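Local coordinates for protein L-talarate/galactarate dehydratase (Salmonella typhimurium, PDB 2PP0) that dehydrates L-talarate and galactarate to 5-keto-4-deoxy-D-glucarate and also epimerizes L-talarate to galactarate, using one magnesium ion per subunit, at residues Trp30-Ala36 with Thr388-Phe394. Residues are numbered along the deposited sequence; the frame is centred on the assembly and turned at random.
Sequences WVKLSLA and TQLTCEF
Glu-393 reaches across to Trp-30 and Lys-32 on the neighbouring antiparallel strand. Glu-393 CB sits 3.8 Å from Val-31 O. Glu-393 CG packs on Lys-32 CG at 3.6 Å. CD lies beside Trp-30 CZ2. Glu-393 OE1 accepts a hydrogen bond from Trp-30 NE1 at 3.1 Å. The acceptor lies at the indole edge, in the ring plane, but the N-H comes from above the carboxylate plane; the two planes are 80° apart. OE1 also makes a salt bridge with Arg-397. OE2 lies near Lys-32 CD and CE; Lys-32 NZ stays 4.4 Å from Glu-393 OE2, too far for a salt bridge.

The extended Lys-32 chain runs on to Thr-391, and Thr-391 OG1 is 3.2 Å from Lys-32 CE. A chi1 of -174° turns Thr-391 OG1 away from its own N and toward the facing strand, where it donates to Leu-33 O at 2.9 Å. That carbonyl also accepts from Cys-392 N. A water bridges Ser-34 OG and Thr-388 OG1, and the latter also bonds to Ala-384 O.

On the other face, Leu-35 CD2 meets Leu-390 CD1 at 3.8 Å, the two side chains side by side. Leu-33 touches Cys-392 SG and the Phe-394 ring. Helix 86-96 packs against Leu-33, Leu-35 and Cys-392.

Near the start of strand 388-395, Gln-389 N and Leu-390 N both bond to Leu-35 O. This is a classic beta bulge. The contact pairs the C-terminal strand with strand 28-40, whose other neighbour is strand 57-69. The C-terminal strand thus forms one edge of the antiparallel sheet in the N-terminal capping domain characteristic of the enolase superfamily.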
loop_
_atom_site.group_PDB
_atom_site.type_symbol
_atom_site.label_atom_id
_atom_site.label_comp_id
_atom_site.label_asym_id
_atom_site.label_seq_id
_atom_site.Cartn_x
_atom_site.Cartn_y
_atom_site.Cartn_z
ATOM N N TRP B 30 20.999 14.091 -8.998
ATOM C CA TRP B 30 21.090 14.088 -10.454
ATOM C C TRP B 30 19.930 13.340 -11.098
ATOM O O TRP B 30 19.507 12.293 -10.605
ATOM C CB TRP B 30 22.399 13.424 -10.874
ATOM C CG TRP B 30 22.657 13.402 -12.346
ATOM C CD1 TRP B 30 23.168 14.417 -13.104
ATOM C CD2 TRP B 30 22.469 12.292 -13.235
ATOM N NE1 TRP B 30 23.317 14.004 -14.406
ATOM C CE2 TRP B 30 22.896 12.705 -14.514
ATOM C CE3 TRP B 30 21.985 10.987 -13.073
ATOM C CZ2 TRP B 30 22.857 11.861 -15.627
ATOM C CZ3 TRP B 30 21.945 10.146 -14.182
ATOM C CH2 TRP B 30 22.380 10.589 -15.442
ATOM N N VAL B 31 19.435 13.882 -12.210
ATOM C CA VAL B 31 18.333 13.278 -12.951
ATOM C C VAL B 31 18.558 13.439 -14.447
ATOM O O VAL B 31 18.951 14.511 -14.902
ATOM C CB VAL B 31 16.981 13.955 -12.641
ATOM C CG1 VAL B 31 15.861 13.190 -13.338
ATOM C CG2 VAL B 31 16.747 14.028 -11.155
ATOM N N LYS B 32 18.306 12.377 -15.206
ATOM C CA LYS B 32 18.444 12.429 -16.656
ATOM C C LYS B 32 17.183 11.897 -17.324
ATOM O O LYS B 32 16.759 10.770 -17.061
ATOM C CB LYS B 32 19.629 11.598 -17.144
ATOM C CG LYS B 32 19.790 11.648 -18.658
ATOM C CD LYS B 32 20.929 10.768 -19.133
ATOM C CE LYS B 32 21.062 10.835 -20.641
ATOM N NZ LYS B 32 22.077 9.878 -21.136
ATOM N N LEU B 33 16.589 12.712 -18.190
ATOM C CA LEU B 33 15.384 12.311 -18.903
ATOM C C LEU B 33 15.729 12.092 -20.365
ATOM O O LEU B 33 16.553 12.812 -20.931
ATOM C CB LEU B 33 14.312 13.396 -18.786
ATOM C CG LEU B 33 13.928 13.842 -17.370
ATOM C CD1 LEU B 33 12.894 14.953 -17.455
ATOM C CD2 LEU B 33 13.382 12.661 -16.574
ATOM N N SER B 34 15.107 11.090 -20.973
ATOM C CA SER B 34 15.352 10.788 -22.373
ATOM C C SER B 34 14.058 10.512 -23.124
ATOM O O SER B 34 13.112 9.946 -22.567
ATOM C CB SER B 34 16.265 9.564 -22.509
ATOM O OG SER B 34 17.544 9.798 -21.944
ATOM N N LEU B 35 14.015 10.940 -24.382
ATOM C CA LEU B 35 12.869 10.686 -25.242
ATOM C C LEU B 35 13.430 9.864 -26.385
ATOM O O LEU B 35 14.243 10.353 -27.172
ATOM C CB LEU B 35 12.264 11.981 -25.794
ATOM C CG LEU B 35 11.178 11.731 -26.851
ATOM C CD1 LEU B 35 10.076 10.862 -26.251
ATOM C CD2 LEU B 35 10.604 13.061 -27.360
ATOM N N ALA B 36 13.011 8.609 -26.468
ATOM C CA ALA B 36 13.490 7.730 -27.521
ATOM C C ALA B 36 12.320 7.192 -28.319
ATOM O O ALA B 36 11.177 7.239 -27.867
ATOM C CB ALA B 36 14.286 6.572 -26.913
ATOM N N THR B 388 17.585 7.293 -28.725
ATOM C CA THR B 388 17.235 8.511 -28.007
ATOM C C THR B 388 17.342 9.708 -28.954
ATOM O O THR B 388 18.368 9.894 -29.609
ATOM C CB THR B 388 18.168 8.731 -26.802
ATOM O OG1 THR B 388 17.961 7.686 -25.842
ATOM C CG2 THR B 388 17.900 10.072 -26.151
ATOM N N GLN B 389 16.278 10.506 -29.029
ATOM C CA GLN B 389 16.274 11.679 -29.895
ATOM C C GLN B 389 16.474 12.960 -29.105
ATOM O O GLN B 389 17.072 13.909 -29.596
ATOM C CB GLN B 389 14.968 11.752 -30.693
ATOM C CG GLN B 389 14.947 10.827 -31.908
ATOM C CD GLN B 389 13.612 10.831 -32.632
ATOM O OE1 GLN B 389 12.795 11.738 -32.452
ATOM N NE2 GLN B 389 13.389 9.821 -33.467
ATOM N N LEU B 390 15.977 12.983 -27.873
ATOM C CA LEU B 390 16.117 14.153 -27.013
ATOM C C LEU B 390 16.523 13.700 -25.617
ATOM O O LEU B 390 16.175 12.601 -25.193
ATOM C CB LEU B 390 14.787 14.918 -26.922
ATOM C CG LEU B 390 14.235 15.595 -28.183
ATOM C CD1 LEU B 390 12.822 16.109 -27.924
ATOM C CD2 LEU B 390 15.148 16.744 -28.589
ATOM N N THR B 391 17.261 14.545 -24.908
ATOM C CA THR B 391 17.676 14.225 -23.546
ATOM C C THR B 391 18.032 15.511 -22.814
ATOM O O THR B 391 18.316 16.531 -23.445
ATOM C CB THR B 391 18.890 13.261 -23.533
ATOM O OG1 THR B 391 19.167 12.865 -22.182
ATOM C CG2 THR B 391 20.123 13.934 -24.117
ATOM N N CYS B 392 17.980 15.469 -21.487
ATOM C CA CYS B 392 18.324 16.620 -20.660
ATOM C C CYS B 392 18.740 16.128 -19.279
ATOM O O CYS B 392 18.351 15.042 -18.860
ATOM C CB CYS B 392 17.143 17.592 -20.543
ATOM S SG CYS B 392 15.623 16.906 -19.843
ATOM N N GLU B 393 19.539 16.925 -18.578
ATOM C CA GLU B 393 20.008 16.539 -17.255
ATOM C C GLU B 393 19.888 17.663 -16.243
ATOM O O GLU B 393 19.899 18.846 -16.598
ATOM C CB GLU B 393 21.459 16.058 -17.342
ATOM C CG GLU B 393 21.608 14.766 -18.123
ATOM C CD GLU B 393 23.051 14.343 -18.287
ATOM O OE1 GLU B 393 23.858 14.630 -17.379
ATOM O OE2 GLU B 393 23.373 13.709 -19.312
ATOM N N PHE B 394 19.774 17.280 -14.976
ATOM C CA PHE B 394 19.636 18.223 -13.881
ATOM C C PHE B 394 20.567 17.786 -12.755
ATOM O O PHE B 394 20.761 16.593 -12.533
ATOM C CB PHE B 394 18.186 18.220 -13.381
ATOM C CG PHE B 394 17.172 18.442 -14.471
ATOM C CD1 PHE B 394 16.699 19.721 -14.752
ATOM C CD2 PHE B 394 16.723 17.377 -15.246
ATOM C CE1 PHE B 394 15.793 19.936 -15.794
ATOM C CE2 PHE B 394 15.820 17.579 -16.287
ATOM C CZ PHE B 394 15.355 18.863 -16.562
HETATM O O HOH W 1 19.136 7.944 -23.223
#